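Local coordinates for Mlr6093 protein (Mesorhizobium loti, PDB 2QJ8) that probably acts as a zinc-dependent hydrolase of the succinylglutamate desuccinylase/aspartoacylase family, cleaving amide carbon-nitrogen bonds or ester bonds, at residues L48-G53 against L138-F143; P151-H156 against T201-E206; L176-L181 against Q250-T255. All coordinates share one frame; numbering follows the deposited sequence. Where two conformers were deposited one is given.

Contact 1 of 3, residues L48-G53 against L138-F143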
ATOM      1  N   LEU A  48      28.519  -5.601  11.047  1.00 26.87           N
ATOM      2  CA  LEU A  48      27.163  -5.687  10.520  1.00 24.87           C
ATOM      3  C   LEU A  48      26.865  -4.630   9.481  1.00 24.85           C
ATOM      4  O   LEU A  48      27.208  -3.469   9.669  1.00 24.19           O
ATOM      5  CB  LEU A  48      26.173  -5.472  11.686  1.00 25.48           C
ATOM      6  CG  LEU A  48      24.666  -5.483  11.341  1.00 25.95           C
ATOM      7  CD1 LEU A  48      24.225  -6.878  10.884  1.00 22.49           C
ATOM      8  CD2 LEU A  48      23.811  -4.969  12.493  1.00 22.67           C
ATOM      9  N   LEU A  49      26.222  -5.038   8.387  1.00 23.66           N
ATOM     10  CA  LEU A  49      25.688  -4.121   7.409  1.00 24.49           C
ATOM     11  C   LEU A  49      24.181  -4.213   7.519  1.00 22.84           C
ATOM     12  O   LEU A  49      23.643  -5.311   7.525  1.00 22.81           O
ATOM     13  CB  LEU A  49      26.070  -4.514   5.984  1.00 24.42           C
ATOM     14  CG  LEU A  49      25.419  -3.744   4.829  1.00 27.56           C
ATOM     15  CD1 LEU A  49      25.768  -2.224   4.837  1.00 27.42           C
ATOM     16  CD2 LEU A  49      25.870  -4.415   3.540  1.00 21.35           C
ATOM     17  N   ILE A  50      23.516  -3.067   7.553  1.00 23.73           N
ATOM     18  CA  ILE A  50      22.068  -2.964   7.504  1.00 22.80           C
ATOM     19  C   ILE A  50      21.656  -2.211   6.243  1.00 26.48           C
ATOM     20  O   ILE A  50      22.047  -1.052   6.028  1.00 25.99           O
ATOM     21  CB  ILE A  50      21.478  -2.219   8.743  1.00 22.57           C
ATOM     22  CG1 ILE A  50      22.085  -2.772  10.024  1.00 24.94           C
ATOM     23  CG2 ILE A  50      19.933  -2.297   8.733  1.00 21.90           C
ATOM     24  CD1 ILE A  50      21.411  -2.282  11.258  1.00 22.20           C
ATOM     25  N   THR A  51      20.830  -2.854   5.422  1.00 29.27           N
ATOM     26  CA  THR A  51      20.360  -2.291   4.172  1.00 29.41           C
ATOM     27  C   THR A  51      18.824  -2.091   4.167  1.00 29.72           C
ATOM     28  O   THR A  51      18.088  -2.887   4.742  1.00 27.25           O
ATOM     29  CB  THR A  51      20.760  -3.156   2.955  1.00 29.93           C
ATOM     30  OG1 THR A  51      20.242  -4.483   3.075  1.00 30.27           O
ATOM     31  CG2 THR A  51      22.268  -3.231   2.769  1.00 25.16           C
ATOM     32  N   GLY A  52      18.379  -0.998   3.540  1.00 28.29           N
ATOM     33  CA  GLY A  52      16.954  -0.743   3.267  1.00 27.25           C
ATOM     34  C   GLY A  52      16.793  -0.320   1.824  1.00 25.51           C
ATOM     35  O   GLY A  52      17.775  -0.056   1.139  1.00 25.23           O
ATOM     36  N   GLY A  53      15.559  -0.251   1.358  1.00 25.85           N
ATOM     37  CA  GLY A  53      15.280   0.342   0.056  1.00 25.48           C
ATOM     38  C   GLY A  53      15.763  -0.354  -1.181  1.00 26.70           C
ATOM     39  O   GLY A  53      16.059   0.305  -2.154  1.00 23.47           O
ATOM     40  N   LEU A 138      21.889  -7.497   7.563  1.00 25.86           N
ATOM     41  CA  LEU A 138      20.487  -7.361   7.931  1.00 26.97           C
ATOM     42  C   LEU A 138      19.797  -6.544   6.835  1.00 27.28           C
ATOM     43  O   LEU A 138      20.076  -5.346   6.703  1.00 27.69           O
ATOM     44  CB  LEU A 138      20.333  -6.676   9.296  1.00 27.55           C
ATOM     45  CG  LEU A 138      18.912  -6.274   9.766  1.00 26.57           C
ATOM     46  CD1 LEU A 138      17.935  -7.478   9.836  1.00 24.40           C
ATOM     47  CD2 LEU A 138      19.022  -5.585  11.097  1.00 24.09           C
ATOM     48  N   ASP A 139      18.907  -7.174   6.062  1.00 26.56           N
ATOM     49  CA  ASP A 139      18.136  -6.468   5.017  1.00 28.90           C
ATOM     50  C   ASP A 139      16.717  -6.206   5.521  1.00 31.39           C
ATOM     51  O   ASP A 139      16.036  -7.126   5.966  1.00 30.26           O
ATOM     52  CB  ASP A 139      18.137  -7.268   3.718  1.00 29.40           C
ATOM     53  CG  ASP A 139      17.433  -6.534   2.537  1.00 37.77           C
ATOM     54  OD1 ASP A 139      17.673  -5.329   2.260  1.00 31.44           O
ATOM     55  OD2 ASP A 139      16.647  -7.213   1.846  1.00 39.50           O
ATOM     56  N   LEU A 140      16.296  -4.933   5.463  1.00 30.82           N
ATOM     57  CA  LEU A 140      14.963  -4.479   5.857  1.00 31.15           C
ATOM     58  C   LEU A 140      14.178  -4.540   4.535  1.00 31.12           C
ATOM     59  O   LEU A 140      14.189  -3.605   3.730  1.00 29.91           O
ATOM     60  CB  LEU A 140      15.038  -3.099   6.500  1.00 30.34           C
ATOM     61  CG  LEU A 140      16.102  -2.976   7.616  1.00 31.94           C
ATOM     62  CD1 LEU A 140      16.168  -1.557   8.152  1.00 22.73           C
ATOM     63  CD2 LEU A 140      15.905  -3.982   8.782  1.00 26.56           C
ATOM     64  N   HIS A 141      13.520  -5.687   4.335  1.00 31.51           N
ATOM     65  CA  HIS A 141      13.001  -6.118   3.019  1.00 33.93           C
ATOM     66  C   HIS A 141      11.513  -5.855   2.744  1.00 35.11           C
ATOM     67  O   HIS A 141      10.656  -5.938   3.637  1.00 36.03           O
ATOM     68  CB  HIS A 141      13.316  -7.602   2.865  1.00 33.28           C
ATOM     69  CG  HIS A 141      12.938  -8.187   1.544  1.00 39.11           C
ATOM     70  ND1 HIS A 141      11.818  -8.974   1.377  1.00 41.03           N
ATOM     71  CD2 HIS A 141      13.525  -8.095   0.324  1.00 40.62           C
ATOM     72  CE1 HIS A 141      11.728  -9.338   0.107  1.00 43.18           C
ATOM     73  NE2 HIS A 141      12.751  -8.818  -0.554  1.00 40.60           N
ATOM     74  N   SER A 142      11.236  -5.488   1.498  1.00 34.96           N
ATOM     75  CA  SER A 142       9.892  -5.203   1.085  1.00 37.07           C
ATOM     76  C   SER A 142       9.246  -6.488   0.667  1.00 35.54           C
ATOM     77  O   SER A 142       9.644  -7.060  -0.325  1.00 33.70           O
ATOM     78  CB  SER A 142       9.887  -4.258  -0.102  1.00 37.74           C
ATOM     79  OG  SER A 142       8.549  -4.021  -0.510  1.00 39.97           O
ATOM     80  N   PHE A 143       8.269  -6.954   1.424  1.00 35.53           N
ATOM     81  CA  PHE A 143       7.568  -8.176   1.031  1.00 38.75           C
ATOM     82  C   PHE A 143       6.737  -7.883  -0.242  1.00 39.12           C
ATOM     83  O   PHE A 143       6.734  -8.687  -1.185  1.00 41.51           O
ATOM     84  CB  PHE A 143       6.702  -8.678   2.181  1.00 39.99           C
ATOM     85  CG  PHE A 143       6.212 -10.069   1.986  1.00 38.16           C
ATOM     86  CD1 PHE A 143       7.072 -11.144   2.196  1.00 39.70           C
ATOM     87  CD2 PHE A 143       4.915 -10.313   1.566  1.00 37.44           C
ATOM     88  CE1 PHE A 143       6.647 -12.426   2.021  1.00 39.93           C
ATOM     89  CE2 PHE A 143       4.482 -11.608   1.378  1.00 32.47           C
ATOM     90  CZ  PHE A 143       5.356 -12.665   1.620  1.00 35.11           C
TER
HETATM   91  O   HOH W   1      13.073  -1.480   2.544  1.00 20.84           O

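Contact 2 of 3, residues P151-H156 against T201-E206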
ATOM      1  N   PRO A 151       4.937  -9.125  11.000  1.00 29.03           N
ATOM      2  CA  PRO A 151       6.309  -8.631  11.257  1.00 28.81           C
ATOM      3  C   PRO A 151       7.112  -9.872  11.606  1.00 27.60           C
ATOM      4  O   PRO A 151       6.780 -10.584  12.551  1.00 29.24           O
ATOM      5  CB  PRO A 151       6.152  -7.679  12.445  1.00 30.10           C
ATOM      6  CG  PRO A 151       4.672  -7.409  12.539  1.00 31.25           C
ATOM      7  CD  PRO A 151       4.006  -8.665  12.042  1.00 30.05           C
ATOM      8  N   SER A 152       8.140 -10.135  10.809  1.00 28.70           N
ATOM      9  CA  SER A 152       8.803 -11.431  10.836  1.00 27.09           C
ATOM     10  C   SER A 152      10.172 -11.466  10.197  1.00 26.49           C
ATOM     11  O   SER A 152      10.652 -10.472   9.700  1.00 26.09           O
ATOM     12  CB  SER A 152       7.902 -12.405  10.018  1.00 27.12           C
ATOM     13  OG  SER A 152       7.683 -11.942   8.693  1.00 27.25           O
ATOM     14  N   ILE A 153      10.802 -12.632  10.309  1.00 27.63           N
ATOM     15  CA  ILE A 153      11.989 -12.986   9.587  1.00 27.51           C
ATOM     16  C   ILE A 153      11.624 -14.265   8.850  1.00 29.67           C
ATOM     17  O   ILE A 153      11.039 -15.152   9.464  1.00 27.47           O
ATOM     18  CB  ILE A 153      13.181 -13.245  10.526  1.00 28.90           C
ATOM     19  CG1 ILE A 153      13.725 -11.907  11.053  1.00 30.10           C
ATOM     20  CG2 ILE A 153      14.269 -13.976   9.803  1.00 27.96           C
ATOM     21  CD1 ILE A 153      14.613 -12.034  12.217  1.00 23.63           C
ATOM     22  N   ILE A 154      11.923 -14.329   7.549  1.00 26.02           N
ATOM     23  CA  ILE A 154      11.726 -15.532   6.738  1.00 28.03           C
ATOM     24  C   ILE A 154      13.106 -16.148   6.560  1.00 30.05           C
ATOM     25  O   ILE A 154      14.015 -15.481   6.066  1.00 30.53           O
ATOM     26  CB  ILE A 154      11.134 -15.259   5.326  1.00 30.64           C
ATOM     27  CG1 ILE A 154       9.758 -14.598   5.429  1.00 27.07           C
ATOM     28  CG2 ILE A 154      11.042 -16.580   4.485  1.00 28.12           C
ATOM     29  CD1 ILE A 154       9.160 -14.263   4.081  1.00 31.26           C
ATOM     30  N   SER A 155      13.241 -17.389   7.013  1.00 29.85           N
ATOM     31  CA  SER A 155      14.448 -18.189   6.993  1.00 33.00           C
ATOM     32  C   SER A 155      14.304 -19.228   5.893  1.00 32.85           C
ATOM     33  O   SER A 155      13.376 -20.038   5.931  1.00 31.05           O
ATOM     34  CB  SER A 155      14.616 -18.956   8.326  1.00 34.11           C
ATOM     35  OG  SER A 155      14.827 -18.100   9.438  1.00 41.93           O
ATOM     36  N   HIS A 156      15.200 -19.200   4.918  1.00 31.38           N
ATOM     37  CA  HIS A 156      15.200 -20.163   3.830  1.00 32.72           C
ATOM     38  C   HIS A 156      16.092 -21.380   4.214  1.00 31.29           C
ATOM     39  O   HIS A 156      17.263 -21.186   4.565  1.00 29.70           O
ATOM     40  CB  HIS A 156      15.711 -19.481   2.555  1.00 32.83           C
ATOM     41  CG  HIS A 156      15.548 -20.316   1.330  1.00 33.92           C
ATOM     42  ND1 HIS A 156      16.236 -21.495   1.134  1.00 34.43           N
ATOM     43  CD2 HIS A 156      14.780 -20.142   0.232  1.00 32.35           C
ATOM     44  CE1 HIS A 156      15.896 -22.009  -0.032  1.00 39.98           C
ATOM     45  NE2 HIS A 156      15.020 -21.204  -0.600  1.00 35.39           N
ATOM     46  N   THR A 201      26.053 -14.700   7.727  1.00 30.57           N
ATOM     47  CA  THR A 201      24.726 -14.643   8.355  1.00 28.89           C
ATOM     48  C   THR A 201      23.938 -13.591   7.605  1.00 27.92           C
ATOM     49  O   THR A 201      24.345 -12.445   7.553  1.00 27.01           O
ATOM     50  CB  THR A 201      24.837 -14.294   9.824  1.00 29.17           C
ATOM     51  OG1 THR A 201      25.576 -15.335  10.453  1.00 29.26           O
ATOM     52  CG2 THR A 201      23.420 -14.158  10.492  1.00 22.73           C
ATOM     53  N   PHE A 202      22.879 -14.006   6.911  1.00 29.35           N
ATOM     54  CA  PHE A 202      22.031 -13.085   6.178  1.00 27.93           C
ATOM     55  C   PHE A 202      20.633 -13.164   6.778  1.00 27.84           C
ATOM     56  O   PHE A 202      20.031 -14.246   6.771  1.00 27.13           O
ATOM     57  CB  PHE A 202      22.025 -13.457   4.705  1.00 27.38           C
ATOM     58  CG  PHE A 202      21.179 -12.563   3.834  1.00 30.06           C
ATOM     59  CD1 PHE A 202      21.224 -11.162   3.958  1.00 35.08           C
ATOM     60  CD2 PHE A 202      20.394 -13.111   2.825  1.00 34.69           C
ATOM     61  CE1 PHE A 202      20.474 -10.334   3.143  1.00 30.33           C
ATOM     62  CE2 PHE A 202      19.635 -12.280   1.981  1.00 36.05           C
ATOM     63  CZ  PHE A 202      19.673 -10.883   2.151  1.00 35.03           C
ATOM     64  N   ILE A 203      20.143 -12.029   7.288  1.00 27.57           N
ATOM     65  CA  ILE A 203      18.838 -11.914   7.955  1.00 26.16           C
ATOM     66  C   ILE A 203      17.947 -10.913   7.210  1.00 29.37           C
ATOM     67  O   ILE A 203      18.362  -9.808   6.895  1.00 26.08           O
ATOM     68  CB  ILE A 203      19.024 -11.599   9.466  1.00 28.05           C
ATOM     69  CG1 ILE A 203      19.648 -12.822  10.152  1.00 30.82           C
ATOM     70  CG2 ILE A 203      17.730 -11.316  10.141  1.00 22.33           C
ATOM     71  CD1 ILE A 203      19.981 -12.584  11.574  1.00 29.79           C
ATOM     72  N   CYS A 204      16.732 -11.366   6.880  1.00 32.68           N
ATOM     73  CA  CYS A 204      15.773 -10.594   6.127  0.50 33.00           C
ATOM     74  C   CYS A 204      14.501 -10.382   6.957  1.00 31.56           C
ATOM     75  O   CYS A 204      13.777 -11.342   7.210  1.00 31.07           O
ATOM     76  CB  CYS A 204      15.493 -11.375   4.846  0.50 33.89           C
ATOM     77  SG  CYS A 204      14.619 -10.490   3.616  0.50 40.05           S
ATOM     78  N   THR A 205      14.256  -9.142   7.380  1.00 32.05           N
ATOM     79  CA  THR A 205      13.061  -8.793   8.154  1.00 33.95           C
ATOM     80  C   THR A 205      12.028  -8.365   7.115  1.00 32.01           C
ATOM     81  O   THR A 205      12.368  -7.665   6.179  1.00 35.33           O
ATOM     82  CB  THR A 205      13.326  -7.690   9.148  1.00 31.79           C
ATOM     83  OG1 THR A 205      13.741  -6.542   8.434  1.00 42.53           O
ATOM     84  CG2 THR A 205      14.439  -8.095  10.123  1.00 31.49           C
ATOM     85  N   GLU A 206      10.779  -8.776   7.284  1.00 31.95           N
ATOM     86  CA  GLU A 206       9.752  -8.546   6.261  1.00 29.57           C
ATOM     87  C   GLU A 206       8.779  -7.440   6.571  1.00 32.03           C
ATOM     88  O   GLU A 206       8.142  -7.452   7.624  1.00 34.65           O
ATOM     89  CB  GLU A 206       8.970  -9.823   5.993  1.00 28.57           C
ATOM     90  CG  GLU A 206       9.793 -10.977   5.448  1.00 31.88           C
ATOM     91  CD  GLU A 206      10.454 -10.737   4.090  1.00 36.32           C
ATOM     92  OE1 GLU A 206       9.976  -9.914   3.287  1.00 36.40           O
ATOM     93  OE2 GLU A 206      11.465 -11.420   3.811  1.00 45.68           O
TER
HETATM   94  O   HOH W   2      16.168 -14.190   6.671  1.00 27.29           O

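Contact 3 of 3, residues L176-L181 against Q250-T255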
ATOM      1  N   LEU A 176      10.460 -11.365  17.005  1.00 27.11           N
ATOM      2  CA  LEU A 176       9.361 -10.863  16.198  1.00 25.41           C
ATOM      3  C   LEU A 176       8.172 -11.850  16.318  1.00 28.67           C
ATOM      4  O   LEU A 176       8.358 -13.007  16.760  1.00 28.96           O
ATOM      5  CB  LEU A 176       9.784 -10.727  14.731  1.00 26.98           C
ATOM      6  CG  LEU A 176      10.763  -9.606  14.436  1.00 23.24           C
ATOM      7  CD1 LEU A 176      11.403  -9.791  13.024  1.00 24.98           C
ATOM      8  CD2 LEU A 176      10.105  -8.225  14.578  1.00 28.22           C
ATOM      9  N   PRO A 177       6.940 -11.389  16.009  1.00 28.01           N
ATOM     10  CA  PRO A 177       5.749 -12.248  16.024  1.00 29.02           C
ATOM     11  C   PRO A 177       5.891 -13.617  15.357  1.00 28.37           C
ATOM     12  O   PRO A 177       5.419 -14.606  15.918  1.00 28.91           O
ATOM     13  CB  PRO A 177       4.721 -11.398  15.284  1.00 30.32           C
ATOM     14  CG  PRO A 177       5.059 -10.043  15.684  1.00 27.29           C
ATOM     15  CD  PRO A 177       6.560  -9.981  15.772  1.00 27.02           C
ATOM     16  N   VAL A 178       6.569 -13.669  14.209  1.00 28.97           N
ATOM     17  CA  VAL A 178       6.784 -14.902  13.460  1.00 25.99           C
ATOM     18  C   VAL A 178       8.193 -15.070  12.920  1.00 26.32           C
ATOM     19  O   VAL A 178       8.763 -14.127  12.373  1.00 26.82           O
ATOM     20  CB  VAL A 178       5.859 -14.928  12.206  1.00 28.27           C
ATOM     21  CG1 VAL A 178       6.125 -16.171  11.322  1.00 25.64           C
ATOM     22  CG2 VAL A 178       4.372 -14.832  12.621  1.00 26.44           C
ATOM     23  N   THR A 179       8.771 -16.257  13.071  1.00 25.06           N
ATOM     24  CA  THR A 179       9.975 -16.597  12.306  1.00 28.09           C
ATOM     25  C   THR A 179       9.435 -17.647  11.335  1.00 26.10           C
ATOM     26  O   THR A 179       8.906 -18.652  11.772  1.00 24.88           O
ATOM     27  CB  THR A 179      11.169 -17.126  13.149  1.00 30.23           C
ATOM     28  OG1 THR A 179      11.555 -16.128  14.099  1.00 32.59           O
ATOM     29  CG2 THR A 179      12.372 -17.459  12.224  1.00 25.97           C
ATOM     30  N   LEU A 180       9.547 -17.421  10.027  1.00 28.90           N
ATOM     31  CA  LEU A 180       8.966 -18.357   9.068  1.00 26.55           C
ATOM     32  C   LEU A 180       9.992 -19.168   8.309  1.00 27.44           C
ATOM     33  O   LEU A 180      10.811 -18.584   7.613  1.00 30.04           O
ATOM     34  CB  LEU A 180       8.095 -17.607   8.053  1.00 24.48           C
ATOM     35  CG  LEU A 180       7.295 -18.429   7.019  1.00 26.30           C
ATOM     36  CD1 LEU A 180       6.230 -19.347   7.628  1.00 21.48           C
ATOM     37  CD2 LEU A 180       6.671 -17.487   6.014  1.00 25.76           C
ATOM     38  N   LEU A 181       9.906 -20.496   8.423  1.00 27.81           N
ATOM     39  CA  LEU A 181      10.758 -21.383   7.643  0.50 28.66           C
ATOM     40  C   LEU A 181      10.055 -21.548   6.292  1.00 28.60           C
ATOM     41  O   LEU A 181       8.904 -21.964   6.220  1.00 28.48           O
ATOM     42  CB  LEU A 181      10.983 -22.736   8.321  0.50 28.86           C
ATOM     43  CG  LEU A 181      11.535 -22.777   9.747  0.50 30.03           C
ATOM     44  CD1 LEU A 181      12.035 -24.190  10.022  0.50 31.21           C
ATOM     45  CD2 LEU A 181      12.656 -21.793   9.975  0.50 35.75           C
ATOM     46  N   GLN A 250       6.408 -16.921  17.474  1.00 31.07           N
ATOM     47  CA  GLN A 250       6.010 -18.217  16.922  1.00 30.98           C
ATOM     48  C   GLN A 250       6.961 -18.595  15.806  1.00 30.07           C
ATOM     49  O   GLN A 250       7.355 -17.741  15.017  1.00 28.15           O
ATOM     50  CB  GLN A 250       4.609 -18.183  16.297  1.00 29.58           C
ATOM     51  CG  GLN A 250       3.451 -17.883  17.213  1.00 35.71           C
ATOM     52  CD  GLN A 250       2.117 -18.009  16.486  1.00 33.32           C
ATOM     53  OE1 GLN A 250       1.470 -17.016  16.155  1.00 46.82           O
ATOM     54  NE2 GLN A 250       1.736 -19.237  16.180  1.00 41.17           N
ATOM     55  N   THR A 251       7.297 -19.877  15.737  1.00 28.80           N
ATOM     56  CA  THR A 251       8.097 -20.425  14.650  1.00 30.20           C
ATOM     57  C   THR A 251       7.151 -21.266  13.781  1.00 27.63           C
ATOM     58  O   THR A 251       6.592 -22.286  14.224  1.00 27.69           O
ATOM     59  CB  THR A 251       9.288 -21.232  15.159  1.00 31.20           C
ATOM     60  OG1 THR A 251      10.014 -20.412  16.088  1.00 35.50           O
ATOM     61  CG2 THR A 251      10.218 -21.594  13.971  1.00 28.17           C
ATOM     62  N   LEU A 252       6.978 -20.817  12.543  1.00 27.88           N
ATOM     63  CA  LEU A 252       6.022 -21.405  11.608  1.00 24.87           C
ATOM     64  C   LEU A 252       6.758 -21.818  10.343  1.00 24.03           C
ATOM     65  O   LEU A 252       7.885 -21.394  10.128  1.00 25.38           O
ATOM     66  CB  LEU A 252       4.931 -20.368  11.283  1.00 23.01           C
ATOM     67  CG  LEU A 252       4.102 -19.765  12.428  1.00 24.76           C
ATOM     68  CD1 LEU A 252       3.058 -18.752  11.890  1.00 20.37           C
ATOM     69  CD2 LEU A 252       3.417 -20.840  13.248  1.00 25.98           C
ATOM     70  N   GLU A 253       6.135 -22.686   9.552  1.00 27.04           N
ATOM     71  CA  GLU A 253       6.684 -23.093   8.254  1.00 28.90           C
ATOM     72  C   GLU A 253       5.590 -23.070   7.214  1.00 27.45           C
ATOM     73  O   GLU A 253       4.419 -23.317   7.529  1.00 29.39           O
ATOM     74  CB  GLU A 253       7.382 -24.471   8.269  1.00 27.98           C
ATOM     75  CG  GLU A 253       6.510 -25.628   8.503  1.00 33.26           C
ATOM     76  CD  GLU A 253       7.285 -26.936   8.609  1.00 34.74           C
ATOM     77  OE1 GLU A 253       8.473 -26.996   8.213  1.00 46.08           O
ATOM     78  OE2 GLU A 253       6.682 -27.903   9.095  1.00 39.09           O
ATOM     79  N   THR A 254       6.003 -22.802   5.984  1.00 28.02           N
ATOM     80  CA  THR A 254       5.084 -22.755   4.849  0.50 29.21           C
ATOM     81  C   THR A 254       5.640 -23.643   3.755  1.00 30.61           C
ATOM     82  O   THR A 254       6.819 -23.574   3.427  1.00 30.02           O
ATOM     83  CB  THR A 254       4.796 -21.322   4.331  0.50 29.79           C
ATOM     84  OG1 THR A 254       4.043 -21.395   3.113  0.50 33.82           O
ATOM     85  CG2 THR A 254       6.026 -20.567   4.046  0.50 30.02           C
ATOM     86  N   THR A 255       4.762 -24.526   3.249  1.00 32.95           N
ATOM     87  CA  THR A 255       5.066 -25.501   2.170  1.00 34.77           C
ATOM     88  C   THR A 255       4.158 -25.156   0.993  1.00 36.08           C
ATOM     89  O   THR A 255       3.253 -24.329   1.144  1.00 35.90           O
ATOM     90  CB  THR A 255       4.861 -26.995   2.620  1.00 36.16           C
ATOM     91  OG1 THR A 255       3.481 -27.240   2.956  1.00 37.42           O
ATOM     92  CG2 THR A 255       5.761 -27.328   3.819  1.00 33.89           C
TER
HETATM   93  O   HOH W   3       3.350 -14.354  17.428  1.00 32.80           O

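Contact 1 of 3, residues L48-G53 against L138-F143
Ile50 and Thr51 pair in parallel with Leu138 and Asp139, the axes of the two short strand segments approaching to 4.7 Å and inclined to each other by 12°. Three backbone bonds hold the register: Leu138 N gives its hydrogen to Leu49 O, Thr51 N to Leu138 O, and Leu140 N to Thr51 O. The strands belong to the sheet of the M14-type zinc hydrolase catalytic domain, and every residue that touches across the pair is buried.

One face of the pair is aliphatic. Ile50 and Leu138 lie side by side and point the same way, with Ile50 CD1 4.1 Å from Leu138 CD2. The other branch of the isoleucine, CG2, meets Leu140 CD1 at 3.9 Å. Helix 218-230 covers this face through Val224, which packs on Leu138.

On the opposite face the pair is polar. Thr51 OG1 donates to Asp139 OD1 over 2.8 Å, meeting the oxygen on its anti side and 26° out of the carboxylate plane. Chi1 of Asp139 (-176°) sets CG anti to the backbone N, and the turn about CB-CG beyond it brings OD1 to the hydroxyl. A water joins Gly53 N to Leu140 O where the strands part. Within these pairs the chemistry is thus divided by face: packed methyl groups on one side, and on the other a buried hydroxyl whose hydrogen bond would be expected to restrain the carboxylate's rotation.

Contact 2 of 3, residues P151-H156 against T201-E206
Glu206 meets Ser152 and Ile154 where strand 201-208, part of the sheet of the zinc-carboxypeptidase-like (M14) fold, takes strand 152-155 as an antiparallel neighbour. The segments are far from aligned, with 134° between their N-to-C directions, and the pairing is correspondingly brief: Glu206 N donates to Ser152 O at 3.0 Å, with the donor tilted from the carbonyl plane.

From its start the Glu206 side chain is flanked by the other strand. CB lies 3.7 Å from Ser152 OG, a hydroxyl whose own hydrogen bond runs to Ala150 O. CG presses against the outer part of Ile154, 3.6 Å from both CG1 and CD1 of that residue, the two side chains crossing at about a right angle. A bend at chi2 (-62°) then places CD, which stays 3.8 Å from Ile154 CD1. At the tip OE2 remains beside the same methyl group, whereas OE1 is hydrogen-bonded to His141 ND1 on the neighbouring strand 136-144. An aliphatic flank on one branch and a polar mate on the other are likely to limit how the carboxylate can turn.

On the other face Ile153 CD1 touches Ile203 CG2 at 3.8 Å, and helix 161-172 closes over both isoleucines. Where the strands diverge, direct bonding gives way to a water that donates to Ile154 O at 2.6 Å and accepts from Cys204 N at 2.9 Å.

Contact 3 of 3, residues L176-L181 against Q250-T255
Gln250 gives its N-H to Pro177 O, the donor lying above the carbonyl plane, and so opens the parallel edge that joins strand 178-182 of the M14-like catalytic fold to strand 250-261. A water donates to the same Pro177 O at 2.6 Å and makes a weak bond to Gln250 OE1. Gln250 O then accepts from Thr179 N. Thr251 follows, its CG2 3.9 Å from Thr179 O.

Leu252 uses both backbone polar atoms toward the same strand: its N donates to Thr179 O and its O accepts from Leu181 N. Its side chain crosses that of Val178 at about a right angle, CD1 lying 4.0 Å from Val178 CG1. Leu180 CG stands anti to the backbone N (chi1 -175°), and the CD1 beyond it comes within 3.6 Å of Leu252 O and 4.0 Å of Leu252 CB.

Glu253 CB lies 4.0 Å from Leu181 CB. In the conformer of Thr254 given, CG2 meets Leu180 CD2 at 3.7 Å. An alanine in place of Leu180 would probably open a gap beside Leu252 and leave the Thr254 methyl without this neighbour. The pairing finishes with Thr254 N bonded to Leu181 O at 3.0 Å.

Overall arrangement
The three contacts are linked in turn through neighbouring strands: 136-144 beside 201-208, and 152-155 beside 178-182. Contacts 1 and 2 have centres about 10 Å apart and join directly: Asp139 N lies 2.8 Å from Ile203 O, a probable backbone hydrogen bond. The centre of contact 2 is likewise about 10 Å from that of contact 3, where Leu180 N and Ile153 O, 2.8 Å apart, probably bond strand 178-182 to strand 152-155. Contacts 1 and 3 do not touch; their centres are about 19 Å apart and their nearest atoms about 6 Å. Contact 3 adds strand 250-261 on the far side of strand 178-182 from strand 152-155.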